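Local coordinates for DNR protein (Pseudomonas aeruginosa, PDB 2Z69) that probably acts as a DNA-binding transcription factor that senses NO and regulates dissimilatory nitrate respiration, here represented by its sensor domain, at residues L19-L32 with F112-N126. Numbering follows the deposited sequence.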
loop_
_atom_site.group_PDB
_atom_site.type_symbol
_atom_site.label_atom_id
_atom_site.label_comp_id
_atom_site.label_asym_id
_atom_site.label_seq_id
_atom_site.Cartn_x
_atom_site.Cartn_y
_atom_site.Cartn_z
ATOM N N LEU B 19 -7.962 11.950 3.968
ATOM C CA LEU B 19 -6.559 12.072 3.500
ATOM C C LEU B 19 -5.708 13.018 4.342
ATOM O O LEU B 19 -4.462 12.952 4.314
ATOM C CB LEU B 19 -6.492 12.487 2.020
ATOM C CG LEU B 19 -6.680 11.346 1.021
ATOM C CD1 LEU B 19 -6.427 11.805 -0.394
ATOM C CD2 LEU B 19 -5.803 10.139 1.362
ATOM N N PHE B 20 -6.391 13.894 5.080
ATOM C CA PHE B 20 -5.760 14.969 5.831
ATOM C C PHE B 20 -6.080 14.846 7.310
ATOM O O PHE B 20 -5.438 15.487 8.130
ATOM C CB PHE B 20 -6.206 16.351 5.308
ATOM C CG PHE B 20 -6.128 16.489 3.819
ATOM C CD1 PHE B 20 -7.244 16.242 3.025
ATOM C CD2 PHE B 20 -4.938 16.830 3.208
ATOM C CE1 PHE B 20 -7.173 16.362 1.623
ATOM C CE2 PHE B 20 -4.855 16.925 1.825
ATOM C CZ PHE B 20 -5.980 16.703 1.035
ATOM N N GLU B 21 -7.078 14.024 7.635
ATOM C CA GLU B 21 -7.518 13.807 9.028
ATOM C C GLU B 21 -6.398 13.393 9.999
ATOM O O GLU B 21 -6.231 14.031 11.056
ATOM C CB GLU B 21 -8.695 12.807 9.071
ATOM C CG GLU B 21 -8.854 12.026 10.380
ATOM C CD GLU B 21 -9.272 12.901 11.540
ATOM O OE1 GLU B 21 -9.856 13.978 11.284
ATOM O OE2 GLU B 21 -9.013 12.516 12.707
ATOM N N PRO B 22 -5.626 12.328 9.664
ATOM C CA PRO B 22 -4.609 11.866 10.634
ATOM C C PRO B 22 -3.427 12.836 10.808
ATOM O O PRO B 22 -2.597 12.651 11.714
ATOM C CB PRO B 22 -4.134 10.528 10.046
ATOM C CG PRO B 22 -5.121 10.186 8.932
ATOM C CD PRO B 22 -5.634 11.495 8.445
ATOM N N LEU B 23 -3.369 13.861 9.952
ATOM C CA LEU B 23 -2.367 14.911 10.057
ATOM C C LEU B 23 -2.636 15.794 11.260
ATOM O O LEU B 23 -3.797 16.065 11.586
ATOM C CB LEU B 23 -2.352 15.768 8.793
ATOM C CG LEU B 23 -1.857 15.101 7.507
ATOM C CD1 LEU B 23 -1.906 16.090 6.350
ATOM C CD2 LEU B 23 -0.448 14.572 7.684
ATOM N N SER B 24 -1.557 16.221 11.924
ATOM C CA SER B 24 -1.631 17.198 12.999
ATOM C C SER B 24 -1.932 18.541 12.360
ATOM O O SER B 24 -1.665 18.713 11.174
ATOM C CB SER B 24 -0.296 17.284 13.741
ATOM O OG SER B 24 0.735 17.730 12.872
ATOM N N PRO B 25 -2.508 19.487 13.134
ATOM C CA PRO B 25 -2.640 20.896 12.727
ATOM C C PRO B 25 -1.375 21.482 12.079
ATOM O O PRO B 25 -1.467 22.183 11.070
ATOM C CB PRO B 25 -2.940 21.604 14.049
ATOM C CG PRO B 25 -3.703 20.585 14.820
ATOM C CD PRO B 25 -3.149 19.236 14.440
ATOM N N VAL B 26 -0.212 21.179 12.653
ATOM C CA VAL B 26 1.075 21.656 12.137
ATOM C C VAL B 26 1.330 21.144 10.716
ATOM O O VAL B 26 1.634 21.927 9.817
ATOM C CB VAL B 26 2.257 21.248 13.065
ATOM C CG1 VAL B 26 3.556 21.933 12.623
ATOM C CG2 VAL B 26 1.942 21.589 14.507
ATOM N N GLN B 27 1.191 19.833 10.530
ATOM C CA GLN B 27 1.413 19.176 9.233
ATOM C C GLN B 27 0.456 19.658 8.161
ATOM O O GLN B 27 0.849 19.827 7.008
ATOM C CB GLN B 27 1.336 17.649 9.380
ATOM C CG GLN B 27 2.567 17.050 10.093
ATOM C CD GLN B 27 2.365 15.612 10.542
ATOM O OE1 GLN B 27 1.243 15.108 10.589
ATOM N NE2 GLN B 27 3.458 14.950 10.897
ATOM N N LEU B 28 -0.795 19.889 8.555
ATOM C CA LEU B 28 -1.839 20.370 7.651
ATOM C C LEU B 28 -1.522 21.775 7.134
ATOM O O LEU B 28 -1.633 22.042 5.934
ATOM C CB LEU B 28 -3.205 20.336 8.350
ATOM C CG LEU B 28 -4.455 20.444 7.484
ATOM C CD1 LEU B 28 -4.330 19.652 6.171
ATOM C CD2 LEU B 28 -5.658 19.988 8.269
ATOM N N GLN B 29 -1.118 22.652 8.053
ATOM C CA GLN B 29 -0.676 24.007 7.754
ATOM C C GLN B 29 0.446 23.983 6.717
ATOM O O GLN B 29 0.417 24.732 5.753
ATOM C CB GLN B 29 -0.211 24.688 9.065
ATOM C CG GLN B 29 0.110 26.188 8.992
ATOM C CD GLN B 29 0.929 26.702 10.202
ATOM O OE1 GLN B 29 2.100 26.344 10.387
ATOM N NE2 GLN B 29 0.313 27.560 11.010
ATOM N N GLU B 30 1.426 23.103 6.913
ATOM C CA GLU B 30 2.590 23.014 6.026
ATOM C C GLU B 30 2.194 22.556 4.615
ATOM O O GLU B 30 2.748 23.024 3.617
ATOM C CB GLU B 30 3.657 22.094 6.632
ATOM C CG GLU B 30 5.002 22.101 5.887
ATOM C CD GLU B 30 6.107 21.304 6.581
ATOM O OE1 GLU B 30 5.965 20.953 7.777
ATOM O OE2 GLU B 30 7.140 21.037 5.928
ATOM N N LEU B 31 1.214 21.657 4.557
ATOM C CA LEU B 31 0.667 21.134 3.301
ATOM C C LEU B 31 -0.077 22.212 2.514
ATOM O O LEU B 31 0.169 22.383 1.310
ATOM C CB LEU B 31 -0.248 19.923 3.586
ATOM C CG LEU B 31 -0.793 19.083 2.426
ATOM C CD1 LEU B 31 0.317 18.615 1.478
ATOM C CD2 LEU B 31 -1.577 17.902 2.959
ATOM N N LEU B 32 -0.982 22.917 3.202
ATOM C CA LEU B 32 -1.624 24.130 2.665
ATOM C C LEU B 32 -0.643 25.197 2.182
ATOM O O LEU B 32 -0.857 25.812 1.145
ATOM C CB LEU B 32 -2.596 24.748 3.680
ATOM C CG LEU B 32 -3.951 24.045 3.773
ATOM C CD1 LEU B 32 -4.614 24.363 5.088
ATOM C CD2 LEU B 32 -4.847 24.439 2.595
ATOM N N PHE B 112 -7.816 23.102 -4.558
ATOM C CA PHE B 112 -6.478 23.144 -4.003
ATOM C C PHE B 112 -5.676 22.103 -4.743
ATOM O O PHE B 112 -6.130 20.974 -4.861
ATOM C CB PHE B 112 -6.512 22.743 -2.532
ATOM C CG PHE B 112 -7.002 23.819 -1.616
ATOM C CD1 PHE B 112 -7.914 23.516 -0.612
ATOM C CD2 PHE B 112 -6.532 25.129 -1.737
ATOM C CE1 PHE B 112 -8.371 24.495 0.276
ATOM C CE2 PHE B 112 -6.974 26.129 -0.851
ATOM C CZ PHE B 112 -7.894 25.808 0.167
ATOM N N ARG B 113 -4.509 22.467 -5.262
ATOM C CA ARG B 113 -3.593 21.507 -5.888
ATOM C C ARG B 113 -2.494 21.216 -4.893
ATOM O O ARG B 113 -1.711 22.116 -4.566
ATOM C CB ARG B 113 -2.937 22.109 -7.123
ATOM C CG ARG B 113 -1.672 21.389 -7.577
ATOM C CD ARG B 113 -1.254 21.733 -9.042
ATOM N NE ARG B 113 -1.101 23.164 -9.194
ATOM C CZ ARG B 113 -1.726 23.931 -10.080
ATOM N NH1 ARG B 113 -2.560 23.429 -10.990
ATOM N NH2 ARG B 113 -1.479 25.225 -10.062
ATOM N N PHE B 114 -2.416 19.983 -4.407
ATOM C CA PHE B 114 -1.365 19.612 -3.467
ATOM C C PHE B 114 -0.261 18.852 -4.178
ATOM O O PHE B 114 -0.535 17.966 -4.969
ATOM C CB PHE B 114 -1.942 18.729 -2.388
ATOM C CG PHE B 114 -2.989 19.386 -1.560
ATOM C CD1 PHE B 114 -4.329 19.123 -1.773
ATOM C CD2 PHE B 114 -2.646 20.248 -0.550
ATOM C CE1 PHE B 114 -5.295 19.701 -0.987
ATOM C CE2 PHE B 114 -3.621 20.835 0.228
ATOM C CZ PHE B 114 -4.945 20.556 0.001
ATOM N N SER B 115 0.989 19.197 -3.902
ATOM C CA SER B 115 2.139 18.466 -4.410
ATOM C C SER B 115 2.204 17.048 -3.835
ATOM O O SER B 115 2.061 16.850 -2.610
ATOM C CB SER B 115 3.410 19.227 -4.002
ATOM O OG SER B 115 4.565 18.480 -4.271
ATOM N N ASN B 116 2.415 16.070 -4.720
ATOM C CA ASN B 116 2.689 14.697 -4.312
ATOM C C ASN B 116 3.855 14.707 -3.351
ATOM O O ASN B 116 3.753 14.177 -2.243
ATOM C CB ASN B 116 2.950 13.783 -5.530
ATOM C CG ASN B 116 1.680 13.503 -6.340
ATOM O OD1 ASN B 116 0.602 13.914 -5.962
ATOM N ND2 ASN B 116 1.814 12.804 -7.450
ATOM N N LYS B 117 4.932 15.387 -3.741
ATOM C CA LYS B 117 6.154 15.450 -2.934
ATOM C C LYS B 117 5.965 16.022 -1.503
ATOM O O LYS B 117 6.544 15.518 -0.554
ATOM C CB LYS B 117 7.269 16.202 -3.704
ATOM N N ALA B 118 5.152 17.069 -1.369
ATOM C CA ALA B 118 4.876 17.653 -0.055
ATOM C C ALA B 118 4.002 16.755 0.782
ATOM O O ALA B 118 4.198 16.663 1.960
ATOM C CB ALA B 118 4.220 19.028 -0.187
ATOM N N TYR B 119 3.013 16.108 0.189
ATOM C CA TYR B 119 2.161 15.204 0.966
ATOM C C TYR B 119 3.005 14.035 1.515
ATOM O O TYR B 119 2.950 13.713 2.718
ATOM C CB TYR B 119 0.963 14.730 0.129
ATOM C CG TYR B 119 -0.034 13.865 0.873
ATOM C CD1 TYR B 119 -0.960 14.419 1.753
ATOM C CD2 TYR B 119 -0.038 12.487 0.706
ATOM C CE1 TYR B 119 -1.884 13.606 2.428
ATOM C CE2 TYR B 119 -0.938 11.680 1.384
ATOM C CZ TYR B 119 -1.864 12.247 2.229
ATOM O OH TYR B 119 -2.747 11.417 2.877
ATOM N N LEU B 120 3.830 13.457 0.642
ATOM C CA LEU B 120 4.650 12.316 0.996
ATOM C C LEU B 120 5.706 12.678 2.043
ATOM O O LEU B 120 6.144 11.828 2.813
ATOM C CB LEU B 120 5.299 11.704 -0.259
ATOM C CG LEU B 120 4.377 10.960 -1.242
ATOM C CD1 LEU B 120 5.067 10.723 -2.591
ATOM C CD2 LEU B 120 3.944 9.624 -0.620
ATOM N N ARG B 121 6.080 13.948 2.094
ATOM C CA ARG B 121 6.960 14.438 3.138
ATOM C C ARG B 121 6.307 14.356 4.518
ATOM O O ARG B 121 6.980 14.010 5.498
ATOM C CB ARG B 121 7.375 15.870 2.831
ATOM C CG ARG B 121 8.842 16.213 3.168
ATOM C CD ARG B 121 9.178 17.616 2.624
ATOM N NE ARG B 121 9.004 17.671 1.181
ATOM C CZ ARG B 121 8.529 18.715 0.504
ATOM N NH1 ARG B 121 8.155 19.830 1.133
ATOM N NH2 ARG B 121 8.411 18.631 -0.815
ATOM N N GLN B 122 5.015 14.684 4.599
ATOM C CA GLN B 122 4.249 14.597 5.866
ATOM C C GLN B 122 4.100 13.153 6.277
ATOM O O GLN B 122 4.191 12.798 7.455
ATOM C CB GLN B 122 2.836 15.189 5.734
ATOM C CG GLN B 122 2.789 16.572 5.178
ATOM C CD GLN B 122 3.815 17.462 5.822
ATOM O OE1 GLN B 122 3.745 17.746 7.022
ATOM N NE2 GLN B 122 4.797 17.892 5.032
ATOM N N LEU B 123 3.850 12.325 5.269
ATOM C CA LEU B 123 3.662 10.904 5.450
ATOM C C LEU B 123 4.864 10.284 6.135
ATOM O O LEU B 123 4.707 9.456 7.020
ATOM C CB LEU B 123 3.400 10.250 4.087
ATOM C CG LEU B 123 2.945 8.808 4.021
ATOM C CD1 LEU B 123 1.742 8.640 4.875
ATOM C CD2 LEU B 123 2.611 8.485 2.581
ATOM N N GLN B 124 6.061 10.696 5.731
ATOM C CA GLN B 124 7.298 10.187 6.306
ATOM C C GLN B 124 7.435 10.402 7.817
ATOM O O GLN B 124 8.277 9.762 8.438
ATOM C CB GLN B 124 8.503 10.770 5.586
ATOM C CG GLN B 124 8.592 10.360 4.118
ATOM C CD GLN B 124 9.645 11.156 3.375
ATOM O OE1 GLN B 124 10.637 11.591 3.965
ATOM N NE2 GLN B 124 9.435 11.356 2.069
ATOM N N ASP B 125 6.635 11.295 8.397
ATOM C CA ASP B 125 6.513 11.358 9.856
ATOM C C ASP B 125 5.071 11.332 10.387
ATOM O O ASP B 125 4.716 12.033 11.341
ATOM C CB ASP B 125 7.329 12.510 10.456
ATOM C CG ASP B 125 6.844 13.872 10.011
ATOM O OD1 ASP B 125 6.543 14.711 10.893
ATOM O OD2 ASP B 125 6.784 14.109 8.783
ATOM N N ASN B 126 4.244 10.513 9.760
ATOM C CA ASN B 126 2.923 10.209 10.286
ATOM C C ASN B 126 2.639 8.726 10.057
ATOM O O ASN B 126 2.087 8.354 9.026
ATOM C CB ASN B 126 1.843 11.086 9.629
ATOM C CG ASN B 126 0.529 11.101 10.415
ATOM O OD1 ASN B 126 -0.030 12.160 10.686
ATOM N ND2 ASN B 126 0.051 9.937 10.796
HETATM O O HOH W 1 1.288 21.261 -1.503
#
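The Phe-114 ring carries Phe-20 CE2 over one face, near the rim, and takes Leu-32 CD2 and Leu-31 O at its edge. The Phe-20 and Phe-114 rings meet obliquely, planes at 44° and centroids 5.1 Å apart. Tyr-119 is approached at its edge, near its plane, by Leu-19 O and Leu-31 CD2, while Leu-32 CD2 sits over a face of Phe-112 in a CH-pi contact, 4.2 Å from the ring centroid. This is the helical flank of the cyclic nucleotide-binding (CRP-type) fold of the sensor domain: helix 25-32 runs nearly antiparallel to helix 116-123, which follows directly on barrel strand 112-115. Phe-56, on the neighbouring strand 55-59, also packs against Phe-20, Phe-114 and Tyr-119. Leu-31 fills the angle between strand and helix; with CG anti to its backbone N (chi1 -172°), it sets CG 3.7 Å from Phe-114 CD2 and sends CD2 to Tyr-119 CD1. A water accepts from Ser-115 N and donates to Leu-31 O, bridging the two backbones.

Toward the other end the contact turns polar. Gln-122, bent at chi2 (-46°), lays OE1 3.4 Å from Gln-27 CG. The extended Gln-27 side chain slides past it the opposite way; its OE1 accepts from Ser-24 N, completing a capping box with the bond from Gln-27 N to Ser-24 OG. Its NE2 gives hydrogen bonds to Asp-125 OD1 and O, meeting both from above their planes. On the buried side, Tyr-119 OH donates to a lone pair of Leu-19 O, in the carbonyl plane, at 2.7 Å.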